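Local coordinates for conserved domain protein (Streptococcus pneumoniae, PDB 4IAJ) that is of unknown function but forms a small alpha/beta domain of the DUF4649 family that associates with further copies of itself, at residues F23-Q33 against Y62-M70. Sequence-based numbering, arbitrary orientation. Where two conformers were deposited one is given.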
ATOM      1  N   PHE B  23      11.616 -21.877  -6.170  1.00 28.68           N
ATOM      2  CA  PHE B  23      12.238 -21.859  -4.865  1.00 31.67           C
ATOM      3  C   PHE B  23      12.957 -23.178  -4.702  1.00 29.81           C
ATOM      4  O   PHE B  23      12.390 -24.239  -4.972  1.00 30.15           O
ATOM      5  CB  PHE B  23      11.189 -21.579  -3.775  1.00 31.23           C
ATOM      6  CG  PHE B  23      10.463 -20.274  -3.984  1.00 30.76           C
ATOM      7  CD1 PHE B  23      10.977 -19.087  -3.480  1.00 30.08           C
ATOM      8  CD2 PHE B  23       9.300 -20.229  -4.745  1.00 31.45           C
ATOM      9  CE1 PHE B  23      10.327 -17.893  -3.701  1.00 33.58           C
ATOM     10  CE2 PHE B  23       8.647 -19.030  -4.976  1.00 30.77           C
ATOM     11  CZ  PHE B  23       9.153 -17.864  -4.452  1.00 31.18           C
ATOM     12  N   GLU B  24      14.235 -23.094  -4.332  1.00 31.62           N
ATOM     13  CA  GLU B  24      15.075 -24.275  -4.201  1.00 35.28           C
ATOM     14  C   GLU B  24      14.577 -25.123  -3.043  1.00 35.93           C
ATOM     15  O   GLU B  24      14.506 -26.342  -3.152  1.00 35.72           O
ATOM     16  CB  GLU B  24      16.546 -23.904  -4.004  1.00 38.03           C
ATOM     17  CG  GLU B  24      17.489 -25.113  -4.063  1.00 45.25           C
ATOM     18  CD  GLU B  24      18.968 -24.735  -4.063  1.00 49.18           C
ATOM     19  OE1 GLU B  24      19.311 -23.589  -4.443  1.00 53.35           O
ATOM     20  OE2 GLU B  24      19.795 -25.597  -3.698  1.00 52.14           O
ATOM     21  N   SER B  25      14.195 -24.470  -1.950  1.00 38.28           N
ATOM     22  CA  SER B  25      13.606 -25.159  -0.810  1.00 38.67           C
ATOM     23  C   SER B  25      12.283 -24.530  -0.364  1.00 36.82           C
ATOM     24  O   SER B  25      11.939 -23.395  -0.729  1.00 34.33           O
ATOM     25  CB  SER B  25      14.598 -25.169   0.363  1.00 40.26           C
ATOM     26  OG  SER B  25      14.715 -23.880   0.942  1.00 38.35           O
ATOM     27  N   TYR B  26      11.552 -25.283   0.448  1.00 39.43           N
ATOM     28  CA  TYR B  26      10.329 -24.803   1.069  1.00 42.66           C
ATOM     29  C   TYR B  26      10.616 -23.595   1.958  1.00 41.94           C
ATOM     30  O   TYR B  26       9.845 -22.629   1.952  1.00 37.86           O
ATOM     31  CB  TYR B  26       9.668 -25.908   1.897  1.00 46.98           C
ATOM     32  CG  TYR B  26       8.222 -25.636   2.225  1.00 51.76           C
ATOM     33  CD1 TYR B  26       7.863 -24.888   3.340  1.00 54.54           C
ATOM     34  CD2 TYR B  26       7.211 -26.122   1.410  1.00 62.29           C
ATOM     35  CE1 TYR B  26       6.535 -24.637   3.634  1.00 60.55           C
ATOM     36  CE2 TYR B  26       5.881 -25.881   1.695  1.00 67.11           C
ATOM     37  CZ  TYR B  26       5.546 -25.140   2.804  1.00 63.96           C
ATOM     38  OH  TYR B  26       4.216 -24.919   3.074  1.00 59.33           O
ATOM     39  N   GLU B  27      11.708 -23.670   2.724  1.00 38.63           N
ATOM     40  CA  GLU B  27      12.189 -22.546   3.519  1.00 39.39           C
ATOM     41  C   GLU B  27      12.467 -21.299   2.675  1.00 38.99           C
ATOM     42  O   GLU B  27      12.238 -20.193   3.150  1.00 39.38           O
ATOM     43  CB  GLU B  27      13.467 -22.923   4.288  1.00 40.07           C
ATOM     44  N   ASP B  28      12.966 -21.453   1.445  1.00 33.95           N
ATOM     45  CA  ASP B  28      13.203 -20.281   0.583  1.00 35.69           C
ATOM     46  C   ASP B  28      11.861 -19.605   0.261  1.00 31.84           C
ATOM     47  O   ASP B  28      11.754 -18.387   0.253  1.00 27.69           O
ATOM     48  CB  ASP B  28      13.918 -20.629  -0.727  1.00 36.60           C
ATOM     49  CG  ASP B  28      15.324 -21.158  -0.522  1.00 47.49           C
ATOM     50  OD1 ASP B  28      15.950 -20.854   0.517  1.00 45.88           O
ATOM     51  OD2 ASP B  28      15.806 -21.882  -1.422  1.00 50.89           O
ATOM     52  N   PHE B  29      10.838 -20.421   0.046  1.00 29.46           N
ATOM     53  CA  PHE B  29       9.504 -19.915  -0.241  1.00 29.93           C
ATOM     54  C   PHE B  29       8.929 -19.183   0.975  1.00 29.92           C
ATOM     55  O   PHE B  29       8.432 -18.047   0.867  1.00 29.59           O
ATOM     56  CB  PHE B  29       8.603 -21.076  -0.694  1.00 33.36           C
ATOM     57  CG  PHE B  29       7.171 -20.699  -0.829  1.00 31.92           C
ATOM     58  CD1 PHE B  29       6.763 -19.843  -1.851  1.00 29.66           C
ATOM     59  CD2 PHE B  29       6.239 -21.161   0.075  1.00 33.15           C
ATOM     60  CE1 PHE B  29       5.435 -19.466  -1.969  1.00 30.65           C
ATOM     61  CE2 PHE B  29       4.904 -20.798  -0.050  1.00 33.55           C
ATOM     62  CZ  PHE B  29       4.507 -19.947  -1.061  1.00 28.31           C
ATOM     63  N   GLU B  30       9.030 -19.812   2.139  1.00 30.36           N
ATOM     64  CA  GLU B  30       8.565 -19.199   3.386  1.00 34.03           C
ATOM     65  C   GLU B  30       9.264 -17.871   3.664  1.00 31.90           C
ATOM     66  O   GLU B  30       8.610 -16.888   4.033  1.00 29.88           O
ATOM     67  CB  GLU B  30       8.780 -20.149   4.566  1.00 38.24           C
ATOM     68  CG  GLU B  30       7.891 -21.377   4.545  1.00 46.31           C
ATOM     69  CD  GLU B  30       8.100 -22.258   5.768  1.00 53.32           C
ATOM     70  OE1 GLU B  30       9.273 -22.574   6.080  1.00 52.15           O
ATOM     71  OE2 GLU B  30       7.096 -22.621   6.413  1.00 56.15           O
ATOM     72  N   ARG B  31      10.586 -17.850   3.494  1.00 30.85           N
ATOM     73  CA  ARG B  31      11.357 -16.626   3.605  1.00 32.65           C
ATOM     74  C   ARG B  31      10.805 -15.536   2.685  1.00 31.37           C
ATOM     75  O   ARG B  31      10.695 -14.386   3.112  1.00 27.93           O
ATOM     76  CB  ARG B  31      12.840 -16.844   3.262  1.00 36.95           C
ATOM     77  CG  ARG B  31      13.775 -16.858   4.457  1.00 48.52           C
ATOM     78  CD  ARG B  31      15.226 -16.625   4.029  1.00 55.25           C
ATOM     79  NE  ARG B  31      15.724 -17.707   3.175  1.00 59.05           N
ATOM     80  CZ  ARG B  31      16.101 -18.910   3.611  1.00 59.44           C
ATOM     81  NH1 ARG B  31      16.056 -19.212   4.909  1.00 60.11           N
ATOM     82  NH2 ARG B  31      16.528 -19.822   2.745  1.00 58.67           N
ATOM     83  N   SER B  32      10.487 -15.887   1.433  1.00 27.82           N
ATOM     84  CA  SER B  32       9.957 -14.895   0.475  1.00 28.95           C
ATOM     85  C   SER B  32       8.592 -14.362   0.922  1.00 30.05           C
ATOM     86  O   SER B  32       8.290 -13.166   0.748  1.00 29.98           O
ATOM     87  CB  SER B  32       9.873 -15.449  -0.959  1.00 32.98           C
ATOM     88  OG  SER B  32       8.756 -16.316  -1.147  1.00 41.07           O
ATOM     89  N   GLN B  33       7.774 -15.229   1.526  1.00 28.02           N
ATOM     90  CA  GLN B  33       6.470 -14.774   2.009  0.50 27.66           C
ATOM     91  C   GLN B  33       6.625 -13.805   3.189  1.00 28.93           C
ATOM     92  O   GLN B  33       5.873 -12.822   3.272  1.00 31.74           O
ATOM     93  CB  GLN B  33       5.572 -15.966   2.346  0.50 27.78           C
ATOM     94  CG  GLN B  33       5.190 -16.763   1.103  0.50 27.62           C
ATOM     95  CD  GLN B  33       4.059 -16.126   0.334  0.50 25.27           C
ATOM     96  OE1 GLN B  33       2.989 -15.897   0.883  0.50 28.97           O
ATOM     97  NE2 GLN B  33       4.281 -15.850  -0.940  0.50 22.29           N
ATOM     98  N   TYR B  62      -1.817 -16.459  -6.329  1.00 17.88           N
ATOM     99  CA  TYR B  62      -0.468 -16.653  -5.854  1.00 18.19           C
ATOM    100  C   TYR B  62      -0.428 -16.410  -4.354  1.00 19.80           C
ATOM    101  O   TYR B  62       0.175 -17.169  -3.627  1.00 21.31           O
ATOM    102  CB  TYR B  62       0.492 -15.699  -6.569  1.00 18.88           C
ATOM    103  CG  TYR B  62       1.943 -15.879  -6.194  1.00 20.72           C
ATOM    104  CD1 TYR B  62       2.444 -15.342  -5.001  1.00 19.49           C
ATOM    105  CD2 TYR B  62       2.815 -16.586  -7.010  1.00 21.40           C
ATOM    106  CE1 TYR B  62       3.760 -15.518  -4.638  1.00 21.49           C
ATOM    107  CE2 TYR B  62       4.143 -16.755  -6.650  1.00 23.06           C
ATOM    108  CZ  TYR B  62       4.604 -16.209  -5.465  1.00 23.84           C
ATOM    109  OH  TYR B  62       5.917 -16.387  -5.101  1.00 27.17           O
ATOM    110  N   GLY B  63      -1.093 -15.354  -3.906  1.00 21.93           N
ATOM    111  CA  GLY B  63      -1.106 -14.970  -2.499  1.00 22.77           C
ATOM    112  C   GLY B  63      -1.645 -16.022  -1.561  1.00 25.02           C
ATOM    113  O   GLY B  63      -1.231 -16.079  -0.431  1.00 24.42           O
ATOM    114  N   ASP B  64      -2.550 -16.872  -2.042  1.00 22.62           N
ATOM    115  CA  ASP B  64      -3.142 -17.926  -1.201  1.00 23.36           C
ATOM    116  C   ASP B  64      -2.374 -19.251  -1.189  1.00 24.07           C
ATOM    117  O   ASP B  64      -2.778 -20.203  -0.497  1.00 26.49           O
ATOM    118  CB  ASP B  64      -4.575 -18.206  -1.659  1.00 25.49           C
ATOM    119  CG  ASP B  64      -5.553 -17.174  -1.180  1.00 29.66           C
ATOM    120  OD1 ASP B  64      -5.265 -16.482  -0.180  1.00 31.20           O
ATOM    121  OD2 ASP B  64      -6.638 -17.077  -1.783  1.00 32.00           O
ATOM    122  N   ILE B  65      -1.276 -19.335  -1.930  1.00 22.44           N
ATOM    123  CA  ILE B  65      -0.470 -20.562  -1.931  1.00 22.58           C
ATOM    124  C   ILE B  65       0.124 -20.900  -0.573  1.00 23.96           C
ATOM    125  O   ILE B  65       0.059 -22.050  -0.139  1.00 22.49           O
ATOM    126  CB  ILE B  65       0.674 -20.526  -2.954  1.00 22.12           C
ATOM    127  CG1 ILE B  65       0.118 -20.466  -4.373  1.00 23.32           C
ATOM    128  CG2 ILE B  65       1.530 -21.791  -2.815  1.00 22.25           C
ATOM    129  CD1 ILE B  65       1.185 -20.234  -5.425  1.00 25.78           C
ATOM    130  N   PHE B  66       0.672 -19.900   0.111  1.00 23.49           N
ATOM    131  CA  PHE B  66       1.283 -20.122   1.423  1.00 27.19           C
ATOM    132  C   PHE B  66       0.333 -20.843   2.382  1.00 29.15           C
ATOM    133  O   PHE B  66       0.707 -21.816   3.016  1.00 24.07           O
ATOM    134  CB  PHE B  66       1.756 -18.781   2.017  1.00 28.58           C
ATOM    135  CG  PHE B  66       2.456 -18.907   3.337  1.00 32.68           C
ATOM    136  CD1 PHE B  66       3.806 -19.203   3.395  1.00 37.01           C
ATOM    137  CD2 PHE B  66       1.774 -18.708   4.522  1.00 37.93           C
ATOM    138  CE1 PHE B  66       4.463 -19.320   4.610  1.00 38.70           C
ATOM    139  CE2 PHE B  66       2.423 -18.820   5.738  1.00 42.76           C
ATOM    140  CZ  PHE B  66       3.772 -19.127   5.784  1.00 42.34           C
ATOM    141  N   PHE B  67      -0.904 -20.377   2.472  1.00 27.72           N
ATOM    142  CA  PHE B  67      -1.871 -20.982   3.389  1.00 29.31           C
ATOM    143  C   PHE B  67      -2.338 -22.351   2.907  1.00 27.60           C
ATOM    144  O   PHE B  67      -2.456 -23.274   3.703  1.00 30.91           O
ATOM    145  CB  PHE B  67      -3.047 -20.029   3.587  1.00 30.85           C
ATOM    146  CG  PHE B  67      -2.629 -18.728   4.203  1.00 37.46           C
ATOM    147  CD1 PHE B  67      -2.360 -18.654   5.562  1.00 39.39           C
ATOM    148  CD2 PHE B  67      -2.401 -17.603   3.411  1.00 43.70           C
ATOM    149  CE1 PHE B  67      -1.942 -17.468   6.140  1.00 41.33           C
ATOM    150  CE2 PHE B  67      -1.975 -16.408   3.986  1.00 43.97           C
ATOM    151  CZ  PHE B  67      -1.739 -16.347   5.353  1.00 41.71           C
ATOM    152  N   TYR B  68      -2.605 -22.474   1.610  1.00 26.61           N
ATOM    153  CA  TYR B  68      -2.940 -23.769   1.003  1.00 29.30           C
ATOM    154  C   TYR B  68      -1.927 -24.851   1.360  1.00 30.55           C
ATOM    155  O   TYR B  68      -2.306 -25.914   1.843  1.00 33.83           O
ATOM    156  CB  TYR B  68      -3.051 -23.629  -0.519  1.00 31.71           C
ATOM    157  CG  TYR B  68      -3.202 -24.935  -1.291  1.00 33.45           C
ATOM    158  CD1 TYR B  68      -4.452 -25.554  -1.448  1.00 33.28           C
ATOM    159  CD2 TYR B  68      -2.099 -25.520  -1.900  1.00 33.44           C
ATOM    160  CE1 TYR B  68      -4.581 -26.732  -2.181  1.00 38.82           C
ATOM    161  CE2 TYR B  68      -2.216 -26.684  -2.632  1.00 38.67           C
ATOM    162  CZ  TYR B  68      -3.446 -27.291  -2.770  1.00 41.22           C
ATOM    163  OH  TYR B  68      -3.502 -28.449  -3.504  1.00 48.00           O
ATOM    164  N   LEU B  69      -0.648 -24.586   1.106  1.00 29.42           N
ATOM    165  CA  LEU B  69       0.402 -25.572   1.341  1.00 31.02           C
ATOM    166  C   LEU B  69       0.487 -25.959   2.807  1.00 33.80           C
ATOM    167  O   LEU B  69       0.694 -27.122   3.126  1.00 39.50           O
ATOM    168  CB  LEU B  69       1.764 -25.056   0.860  1.00 30.10           C
ATOM    169  CG  LEU B  69       1.962 -25.018  -0.653  1.00 28.58           C
ATOM    170  CD1 LEU B  69       3.354 -24.508  -1.005  1.00 28.69           C
ATOM    171  CD2 LEU B  69       1.730 -26.391  -1.275  1.00 32.86           C
HETATM  172  N   MSE B  70       0.299 -24.985   3.688  1.00 34.69           N
HETATM  173  CA  MSE B  70       0.411 -25.211   5.125  1.00 41.01           C
HETATM  174  C   MSE B  70      -0.638 -26.149   5.639  1.00 40.41           C
HETATM  175  O   MSE B  70      -0.431 -26.796   6.652  1.00 41.89           O
HETATM  176  CB  MSE B  70       0.209 -23.910   5.887  1.00 40.09           C
HETATM  177  CG  MSE B  70       1.485 -23.474   6.569  1.00 45.89           C
HETATM  178 SE   MSE B  70       1.088 -21.806   7.525  0.75 56.52          SE
HETATM  179  CE  MSE B  70      -0.869 -21.653   7.579  1.00 38.33           C
TER
HETATM  180  O   HOH W   1       3.515 -22.522   3.153  1.00 35.62           O
HETATM  181  O   HOH W   2       6.651 -15.834  -2.619  1.00 31.36           O
HETATM  182  O   HOH W   3       0.606 -14.568   0.365  1.00 39.99           O
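F29, F66 and L69 meet where two helices of one chain, 26-35 and 65-71, pack against each other beside the antiparallel sheet, a contact that illustrates how a largely aromatic helix interface can have its polar groups bridged by water rather than bonded directly. Segments 26-33 and 65-70 cross at 138° between their N-to-C directions, closer to antiparallel than parallel, with axes 11.4 Å apart at closest approach, a spacing taken up by rings together with I65, L69 and Q33. F29 lies in the middle: its CZ rests 3.9 Å from I65 CG2, while CE2 reaches both F66 CD1 and L69 CD1. With CG anti to the backbone N (chi1 172°), the ring reaches across toward the second helix. F66 turns its ring edge to F29 CE2 and, at CE1, to E30 CG. In the conformer described, one of two deposited, Q33 slides past F66 in the opposite sense, CG lying 3.6 Å from F66 CD1; the chain bends beyond CG, and the amide plane comes within 18° of the ring plane.

No hydrogen bond joins the two segments directly, and three waters supply the polar links. In that same conformer, Q33 NE2 gives to one water, which donates to S32 OG and bonds to Y62 OH at 2.6 Å, and OE1 accepts from a second (2.8 Å) that also donates to G63 O. The third joins Y26 OH to F66 O, the latter at 2.9 Å, while the same phenol oxygen lies against L69 CB.

Beneath the helices, F29 and I65 touch strand 7-12 through I7 and I9, and F66 meets F66 of the second subunit. Two helices laid beside an antiparallel sheet of order 2-1-3-4, sharing one hydrophobic core, are consistent with a compact two-layer alpha/beta sandwich.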